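Local coordinates for protein cellulase (Uncultured bacterium, PDB 3WX5) that probably hydrolyses internal beta-1,4-glucosidic bonds of cellulose, as an endoglucanase of glycoside hydrolase family 12, at residues A100-S106 against S238-R244; L164-W169 against L195-F200; T47-I51 against L62-H67. The contacts are given in a common frame with arbitrary orientation. Residue numbers count along the deposited sequence, not the author numbering.

Interaction 1 of 3, residues A100-S106 against S238-R244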
# COMPACT_ATOMS: atom_id res chain seq x y z
N ALA A 100 18.30 -7.74 6.18
CA ALA A 100 18.40 -9.02 5.50
C ALA A 100 17.69 -9.01 4.12
O ALA A 100 17.60 -10.03 3.45
CB ALA A 100 17.84 -10.12 6.38
N ILE A 101 17.22 -7.85 3.69
CA ILE A 101 16.67 -7.72 2.34
C ILE A 101 17.80 -7.36 1.37
O ILE A 101 18.52 -6.39 1.61
CB ILE A 101 15.61 -6.61 2.26
CG1 ILE A 101 14.44 -6.92 3.21
CG2 ILE A 101 15.12 -6.41 0.80
CD1 ILE A 101 13.42 -5.76 3.32
N SER A 102 17.95 -8.11 0.27
CA SER A 102 18.90 -7.70 -0.79
C SER A 102 18.26 -6.81 -1.85
O SER A 102 18.80 -5.76 -2.17
CB SER A 102 19.60 -8.88 -1.48
OG SER A 102 18.65 -9.74 -2.09
N ARG A 103 17.10 -7.22 -2.35
CA ARG A 103 16.40 -6.46 -3.40
C ARG A 103 14.89 -6.53 -3.18
O ARG A 103 14.34 -7.57 -2.81
CB ARG A 103 16.71 -7.03 -4.79
CG ARG A 103 18.12 -6.68 -5.31
CD ARG A 103 18.43 -7.40 -6.65
NE ARG A 103 18.91 -8.78 -6.46
CZ ARG A 103 19.21 -9.64 -7.44
NH1 ARG A 103 19.05 -9.30 -8.71
NH2 ARG A 103 19.64 -10.86 -7.14
N LEU A 104 14.20 -5.49 -3.64
CA LEU A 104 12.75 -5.48 -3.59
C LEU A 104 12.20 -4.55 -4.64
O LEU A 104 12.47 -3.35 -4.62
CB LEU A 104 12.28 -5.04 -2.20
CG LEU A 104 10.76 -5.02 -2.06
CD1 LEU A 104 10.13 -6.44 -2.29
CD2 LEU A 104 10.36 -4.44 -0.66
N GLN A 105 11.43 -5.10 -5.57
CA GLN A 105 10.87 -4.28 -6.65
C GLN A 105 9.44 -4.67 -6.93
O GLN A 105 8.99 -5.76 -6.56
CB GLN A 105 11.70 -4.39 -7.94
CG GLN A 105 11.73 -5.79 -8.53
CD GLN A 105 12.57 -5.85 -9.81
OE1 GLN A 105 13.77 -5.57 -9.78
NE2 GLN A 105 11.90 -6.06 -10.95
N SER A 106 8.72 -3.78 -7.59
CA SER A 106 7.32 -4.02 -7.86
C SER A 106 6.84 -3.34 -9.13
O SER A 106 7.38 -2.31 -9.53
CB SER A 106 6.53 -3.60 -6.63
OG SER A 106 5.14 -3.76 -6.83
N SER A 238 2.79 -6.85 -9.29
CA SER A 238 3.80 -7.86 -9.08
C SER A 238 4.74 -7.36 -8.00
O SER A 238 4.98 -6.17 -7.88
CB SER A 238 4.59 -8.06 -10.38
OG SER A 238 5.58 -9.04 -10.21
N VAL A 239 5.21 -8.26 -7.16
CA VAL A 239 6.30 -7.91 -6.24
C VAL A 239 7.38 -8.95 -6.37
O VAL A 239 7.08 -10.13 -6.50
CB VAL A 239 5.82 -7.91 -4.79
CG1 VAL A 239 7.02 -7.69 -3.87
CG2 VAL A 239 4.75 -6.82 -4.59
N THR A 240 8.64 -8.50 -6.42
CA THR A 240 9.76 -9.45 -6.44
C THR A 240 10.73 -9.16 -5.30
O THR A 240 11.31 -8.07 -5.21
CB THR A 240 10.55 -9.41 -7.78
OG1 THR A 240 9.65 -9.69 -8.87
CG2 THR A 240 11.65 -10.51 -7.77
N LEU A 241 10.87 -10.13 -4.40
CA LEU A 241 11.68 -9.95 -3.21
C LEU A 241 12.89 -10.90 -3.27
O LEU A 241 12.73 -12.10 -3.52
CB LEU A 241 10.85 -10.25 -1.95
CG LEU A 241 11.59 -10.48 -0.61
CD1 LEU A 241 12.25 -9.18 -0.11
CD2 LEU A 241 10.62 -11.03 0.45
N THR A 242 14.05 -10.37 -2.91
CA THR A 242 15.25 -11.19 -2.77
C THR A 242 15.89 -10.98 -1.42
O THR A 242 16.19 -9.85 -1.03
CB THR A 242 16.28 -10.86 -3.87
OG1 THR A 242 15.60 -10.77 -5.14
CG2 THR A 242 17.32 -11.96 -3.93
N ALA A 243 16.17 -12.08 -0.73
CA ALA A 243 16.80 -12.02 0.59
C ALA A 243 18.32 -12.07 0.41
O ALA A 243 18.82 -12.70 -0.54
CB ALA A 243 16.32 -13.21 1.46
N ARG A 244 19.06 -11.49 1.35
CA ARG A 244 20.53 -11.58 1.34
C ARG A 244 20.97 -13.03 1.61
O ARG A 244 20.24 -13.77 2.28
CB ARG A 244 21.13 -10.67 2.40
CG ARG A 244 20.94 -9.18 2.14
CD ARG A 244 21.80 -8.34 3.07
NE ARG A 244 21.48 -6.91 2.94
CZ ARG A 244 21.94 -6.11 1.98
NH1 ARG A 244 22.87 -6.53 1.11
NH2 ARG A 244 21.58 -4.82 2.00
O HOH W 1 18.45 -12.95 4.25
O HOH W 2 19.26 -4.26 3.76
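Backbone hydrogen bonds hold these two antiparallel strands together. Strand axes 101-106 and 238-243 approach to 4.5 Å at 171°. Arg103 pairs with Thr242 through Arg103 N to Thr242 O (3.1 Å) and Thr242 N to Arg103 O (2.8 Å). Gln105 N to Thr240 O (3.0 Å) and Thr240 N to Gln105 O (2.8 Å) repeat the pattern. Near the chain end, Arg244 N donates to Ala100 O (2.9 Å).

The regular pairing is broken by a classic beta bulge. Ser102 and Arg103 both face Thr242, whose O accepts from Ser102 N (2.8 Å) as well as from Arg103 N. Ser102 has a helical psi of -48°, and its p rotamer brings OG to the same Thr242 O (2.7 Å).

Ser106 OG donates to Ser238 O (2.6 Å) and is also hydrogen-bonded to Tyr122 OH. Arg244 NE donates a hydrogen bond to Glu99 O. Water 2 bridges Arg244 NH2 (3.0 Å) and Ile101 O (3.1 Å).

Leu104, Val239 and Leu241 share one face with Ser106, its polar member. Leu104 CD1 meets Val239 CG1 (3.7 Å) and Leu241 CB (3.9 Å). Leu104 and Val239 also touch Val219 of strand 215-225, in the other large sheet. Arg103, Gln105, Thr240 and Thr242 line the reverse face. Such pairing of sequence-distant strands, with a largely apolar face turned to a second sheet, is characteristic of the family 12 beta-sandwich (jelly roll).

Interaction 2 of 3, residues L164-W169 against L195-F200; sequences LAGATW and LDLKAF
A type I' beta hairpin packs against the junction of strand 191-196 and the N-capped helix 197-206. Ala165 (phi/psi 63/22°) and Gly166 (98/9°) form the turn. Hydrogen bonds run from Leu164 N to Ala167 O (2.9 Å), Ala167 N to Leu164 O (3.0 Å) and Trp169 NE1 to Leu164 O (2.9 Å). Asp196 OD1 caps Ala199 N (3.1 Å).

Ala165 lies opposite Asp196 (CA to CA 5.3 Å). Phe200 (chi1 m, chi2 86°) sets its edge T-shaped on the face of Trp169 (chi1 m, chi2 81°), centroids 4.9 Å apart for the Trp five-membered ring, planes at 85°. Trp169 CZ2 is 3.5 Å from Phe200 CZ. Ala165 CB lies 3.7 Å from Phe200 CE1 and 3.9 Å from Leu195 CD1 (Leu195 t, p). Leu164 (m, t) brings CD1 to Phe200 CD2 (3.8 Å). Water 3 links Ala165 O (2.8 Å) to Asp196 N (3.0 Å).

Helix 197-206 thus lies on the sheet of strands 140-149, 167-175 and 179-185, where Tyr183 pairs edge-to-face with Phe200 and Ile144 touches both rings.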
# COMPACT_ATOMS: atom_id res chain seq x y z
N LEU A 164 14.97 9.22 -5.70
CA LEU A 164 15.01 7.77 -5.40
C LEU A 164 14.34 7.01 -6.52
O LEU A 164 13.35 7.47 -7.07
CB LEU A 164 14.26 7.47 -4.10
CG LEU A 164 14.84 8.00 -2.78
CD1 LEU A 164 13.80 7.79 -1.64
CD2 LEU A 164 16.19 7.30 -2.47
N ALA A 165 14.95 5.89 -6.91
CA ALA A 165 14.27 4.88 -7.75
C ALA A 165 13.91 5.44 -9.11
O ALA A 165 12.95 4.98 -9.73
CB ALA A 165 13.00 4.33 -7.04
N GLY A 166 14.59 6.51 -9.53
CA GLY A 166 14.42 7.00 -10.89
C GLY A 166 13.46 8.17 -10.97
O GLY A 166 13.04 8.55 -12.06
N ALA A 167 13.07 8.71 -9.82
CA ALA A 167 12.14 9.84 -9.77
C ALA A 167 12.41 10.67 -8.52
O ALA A 167 13.37 10.39 -7.80
CB ALA A 167 10.69 9.35 -9.79
N THR A 168 11.63 11.74 -8.36
CA THR A 168 11.77 12.69 -7.28
C THR A 168 10.53 12.62 -6.38
O THR A 168 9.40 12.49 -6.89
CB THR A 168 11.92 14.14 -7.89
OG1 THR A 168 13.19 14.16 -8.57
CG2 THR A 168 11.99 15.17 -6.81
N TRP A 169 10.74 12.75 -5.06
CA TRP A 169 9.69 12.56 -4.04
C TRP A 169 9.80 13.59 -2.92
O TRP A 169 10.88 13.87 -2.43
CB TRP A 169 9.78 11.15 -3.43
CG TRP A 169 10.01 10.05 -4.49
CD1 TRP A 169 11.21 9.70 -5.06
CD2 TRP A 169 9.01 9.22 -5.11
NE1 TRP A 169 11.00 8.76 -6.06
CE2 TRP A 169 9.67 8.44 -6.10
CE3 TRP A 169 7.63 9.05 -4.93
CZ2 TRP A 169 9.00 7.46 -6.85
CZ3 TRP A 169 6.95 8.14 -5.74
CH2 TRP A 169 7.65 7.36 -6.70
N LEU A 195 9.71 -0.79 -9.89
CA LEU A 195 9.98 0.28 -8.94
C LEU A 195 10.83 -0.29 -7.85
O LEU A 195 10.53 -1.37 -7.31
CB LEU A 195 8.67 0.82 -8.36
CG LEU A 195 8.85 2.03 -7.43
CD1 LEU A 195 9.38 3.29 -8.21
CD2 LEU A 195 7.55 2.34 -6.75
N ASP A 196 11.95 0.39 -7.56
CA ASP A 196 12.87 -0.09 -6.53
C ASP A 196 12.38 0.28 -5.13
O ASP A 196 12.66 1.37 -4.63
CB ASP A 196 14.27 0.47 -6.78
CG ASP A 196 15.30 -0.03 -5.80
OD1 ASP A 196 14.96 -0.75 -4.83
OD2 ASP A 196 16.50 0.28 -6.01
N LEU A 197 11.60 -0.61 -4.52
CA LEU A 197 11.04 -0.33 -3.19
C LEU A 197 12.17 -0.25 -2.12
O LEU A 197 12.01 0.45 -1.12
CB LEU A 197 10.02 -1.41 -2.78
CG LEU A 197 8.81 -1.54 -3.73
CD1 LEU A 197 7.78 -2.53 -3.21
CD2 LEU A 197 8.18 -0.15 -3.99
N LYS A 198 13.25 -1.01 -2.30
CA LYS A 198 14.34 -1.01 -1.31
C LYS A 198 14.97 0.39 -1.21
O LYS A 198 15.41 0.80 -0.15
CB LYS A 198 15.41 -2.04 -1.72
CG LYS A 198 16.54 -2.29 -0.70
CD LYS A 198 15.98 -2.81 0.62
CE LYS A 198 17.06 -3.11 1.68
NZ LYS A 198 18.48 -2.76 1.34
N ALA A 199 14.96 1.13 -2.31
CA ALA A 199 15.54 2.50 -2.27
C ALA A 199 14.82 3.33 -1.22
O ALA A 199 15.45 4.06 -0.44
CB ALA A 199 15.46 3.18 -3.64
N PHE A 200 13.48 3.22 -1.17
CA PHE A 200 12.71 3.97 -0.17
C PHE A 200 12.99 3.49 1.24
O PHE A 200 13.11 4.28 2.17
CB PHE A 200 11.19 3.88 -0.47
CG PHE A 200 10.83 4.42 -1.81
CD1 PHE A 200 10.89 3.61 -2.94
CD2 PHE A 200 10.62 5.80 -1.99
CE1 PHE A 200 10.65 4.09 -4.22
CE2 PHE A 200 10.30 6.29 -3.26
CZ PHE A 200 10.32 5.43 -4.38
O HOH W 3 12.88 2.17 -9.75

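Interaction 3 of 3, residues T47-I51 against L62-H67; sequences TAQCI and LTRAEH
Two side-chain hydrogen bonds hold the His67 imidazole at its edge. His67 ND1 pairs with Thr47 OG1 (2.6 Å), and His67 NE2 donates to Gln49 OE1 (2.8 Å). His67 has chi1 -53° and chi2 -53°. Thr47 is p, and Gln49 is extended (chi1 t, chi2 t). Gln49 NE2 is hydrogen-bonded to Asn40 OD1.

The backbones run antiparallel. Gln49 opposes Ala65 as a non-hydrogen-bonded pair (CA to CA 4.4 Å). Cys50 opposes Arg64 as a hydrogen-bonded pair (CA to CA 4.8 Å), with Cys50 N to Arg64 O at 2.9 Å. Glu66 N donates to Ala48 O (2.9 Å). A classic beta bulge then shifts the register by one, so Ile51 faces Leu62 (CA to CA 4.5 Å). Thr63 and Arg64 both face Cys50: its O accepts from Thr63 N (3.0 Å) and weakly from Arg64 N (3.3 Å). The chain turns a corner at Thr63 (phi/psi -97/-17°).

Arg64 is fully extended. Its NE makes a salt bridge to Glu66 OE2 (3.1 Å), and Ala48 CB lies over the guanidinium, 3.6 Å from Arg64 NE. Water 4 joins Ala48 N (2.9 Å) to Glu66 OE1 (2.8 Å).

Leu62 (m, m) packs its CD1 on Gln49 CG (3.5 Å) and on CG2 of Ile51 (p, t; 3.6 Å). Leu62, Gln49 and His67 also touch Leu225 of strand 215-225. The arrangement is a bulged beta hairpin of strands 49-54 and 60-65. Cys50 (chi1 m) ties it by disulfide to Cys23, just past edge strand 19-22, which pairs with strand 49-54.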
# COMPACT_ATOMS: atom_id res chain seq x y z
N THR A 47 -19.35 3.56 5.74
CA THR A 47 -19.84 3.71 4.35
C THR A 47 -19.56 2.53 3.40
O THR A 47 -18.54 1.83 3.52
CB THR A 47 -19.39 5.05 3.70
OG1 THR A 47 -18.01 5.30 4.02
CG2 THR A 47 -20.22 6.19 4.30
N ALA A 48 -20.44 2.34 2.42
CA ALA A 48 -20.40 1.16 1.59
C ALA A 48 -19.30 1.23 0.53
O ALA A 48 -19.07 2.27 -0.11
CB ALA A 48 -21.78 0.95 0.92
N GLN A 49 -18.73 0.07 0.26
CA GLN A 49 -17.74 -0.07 -0.82
C GLN A 49 -17.75 -1.49 -1.34
O GLN A 49 -17.71 -2.44 -0.56
CB GLN A 49 -16.34 0.27 -0.29
CG GLN A 49 -15.23 0.14 -1.30
CD GLN A 49 -13.86 0.30 -0.63
OE1 GLN A 49 -13.53 1.36 -0.12
NE2 GLN A 49 -13.15 -0.80 -0.49
N CYS A 50 -17.71 -1.63 -2.66
CA CYS A 50 -17.51 -2.93 -3.30
C CYS A 50 -16.33 -2.88 -4.25
O CYS A 50 -16.12 -1.88 -4.92
CB CYS A 50 -18.75 -3.36 -4.09
SG CYS A 50 -20.24 -3.48 -3.04
N ILE A 51 -15.59 -3.98 -4.33
CA ILE A 51 -14.59 -4.13 -5.39
C ILE A 51 -14.85 -5.41 -6.19
O ILE A 51 -15.16 -6.46 -5.61
CB ILE A 51 -13.14 -4.16 -4.82
CG1 ILE A 51 -12.98 -5.22 -3.72
CG2 ILE A 51 -12.78 -2.76 -4.27
CD1 ILE A 51 -11.54 -5.29 -3.11
N LEU A 62 -12.98 -0.51 -8.15
CA LEU A 62 -14.01 -0.03 -7.20
C LEU A 62 -15.33 0.11 -7.98
O LEU A 62 -15.45 0.98 -8.87
CB LEU A 62 -13.62 1.33 -6.61
CG LEU A 62 -12.66 1.32 -5.40
CD1 LEU A 62 -13.35 0.83 -4.11
CD2 LEU A 62 -11.41 0.51 -5.71
N THR A 63 -16.29 -0.74 -7.67
CA THR A 63 -17.59 -0.68 -8.33
C THR A 63 -18.60 0.09 -7.50
O THR A 63 -19.65 0.52 -8.01
CB THR A 63 -18.17 -2.08 -8.64
OG1 THR A 63 -18.32 -2.81 -7.43
CG2 THR A 63 -17.25 -2.84 -9.60
N ARG A 64 -18.29 0.28 -6.22
CA ARG A 64 -19.12 1.09 -5.34
C ARG A 64 -18.26 1.74 -4.27
O ARG A 64 -17.47 1.05 -3.64
CB ARG A 64 -20.19 0.22 -4.69
CG ARG A 64 -21.23 0.99 -3.88
CD ARG A 64 -22.22 0.03 -3.20
NE ARG A 64 -23.21 0.77 -2.41
CZ ARG A 64 -24.25 0.21 -1.80
NH1 ARG A 64 -24.48 -1.09 -1.95
NH2 ARG A 64 -25.10 0.95 -1.10
N ALA A 65 -18.38 3.06 -4.11
CA ALA A 65 -17.67 3.72 -3.02
C ALA A 65 -18.41 4.94 -2.55
O ALA A 65 -18.37 5.98 -3.17
CB ALA A 65 -16.22 4.09 -3.46
N GLU A 66 -19.10 4.81 -1.42
CA GLU A 66 -19.93 5.89 -0.94
C GLU A 66 -19.33 6.71 0.18
O GLU A 66 -20.05 7.35 0.95
CB GLU A 66 -21.30 5.35 -0.58
CG GLU A 66 -21.96 4.79 -1.83
CD GLU A 66 -23.29 4.14 -1.56
OE1 GLU A 66 -23.69 4.07 -0.37
OE2 GLU A 66 -23.94 3.73 -2.54
N HIS A 67 -18.01 6.83 0.19
CA HIS A 67 -17.35 7.43 1.33
C HIS A 67 -17.49 8.93 1.30
O HIS A 67 -17.44 9.56 0.22
CB HIS A 67 -15.87 7.04 1.36
CG HIS A 67 -15.65 5.57 1.28
ND1 HIS A 67 -16.26 4.69 2.14
CD2 HIS A 67 -14.95 4.82 0.40
CE1 HIS A 67 -15.96 3.45 1.79
NE2 HIS A 67 -15.10 3.50 0.79
O HOH W 4 -22.94 3.89 2.33

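Overall arrangement
All three interactions reach one antiparallel sheet of the sandwich. Interaction 2 does so only through strand 191-196. Its 164-169 segment belongs to the other large sheet, so it bridges the two. Interactions 1 and 2 have centres 13 Å apart. Ser106 O and Leu195 N, 2.8 Å apart, probably share a hydrogen bond between adjacent strands 101-111 and 191-196. Along the chain, interaction 2 is nested inside the loop closed by interaction 1. Interaction 3 closes before either opens and lies across the chain's centre from both, its centre 32 Å from that of interaction 1 and 31 Å from that of interaction 2. Adjacent strands 60-65 and 233-243 connect interactions 3 and 1.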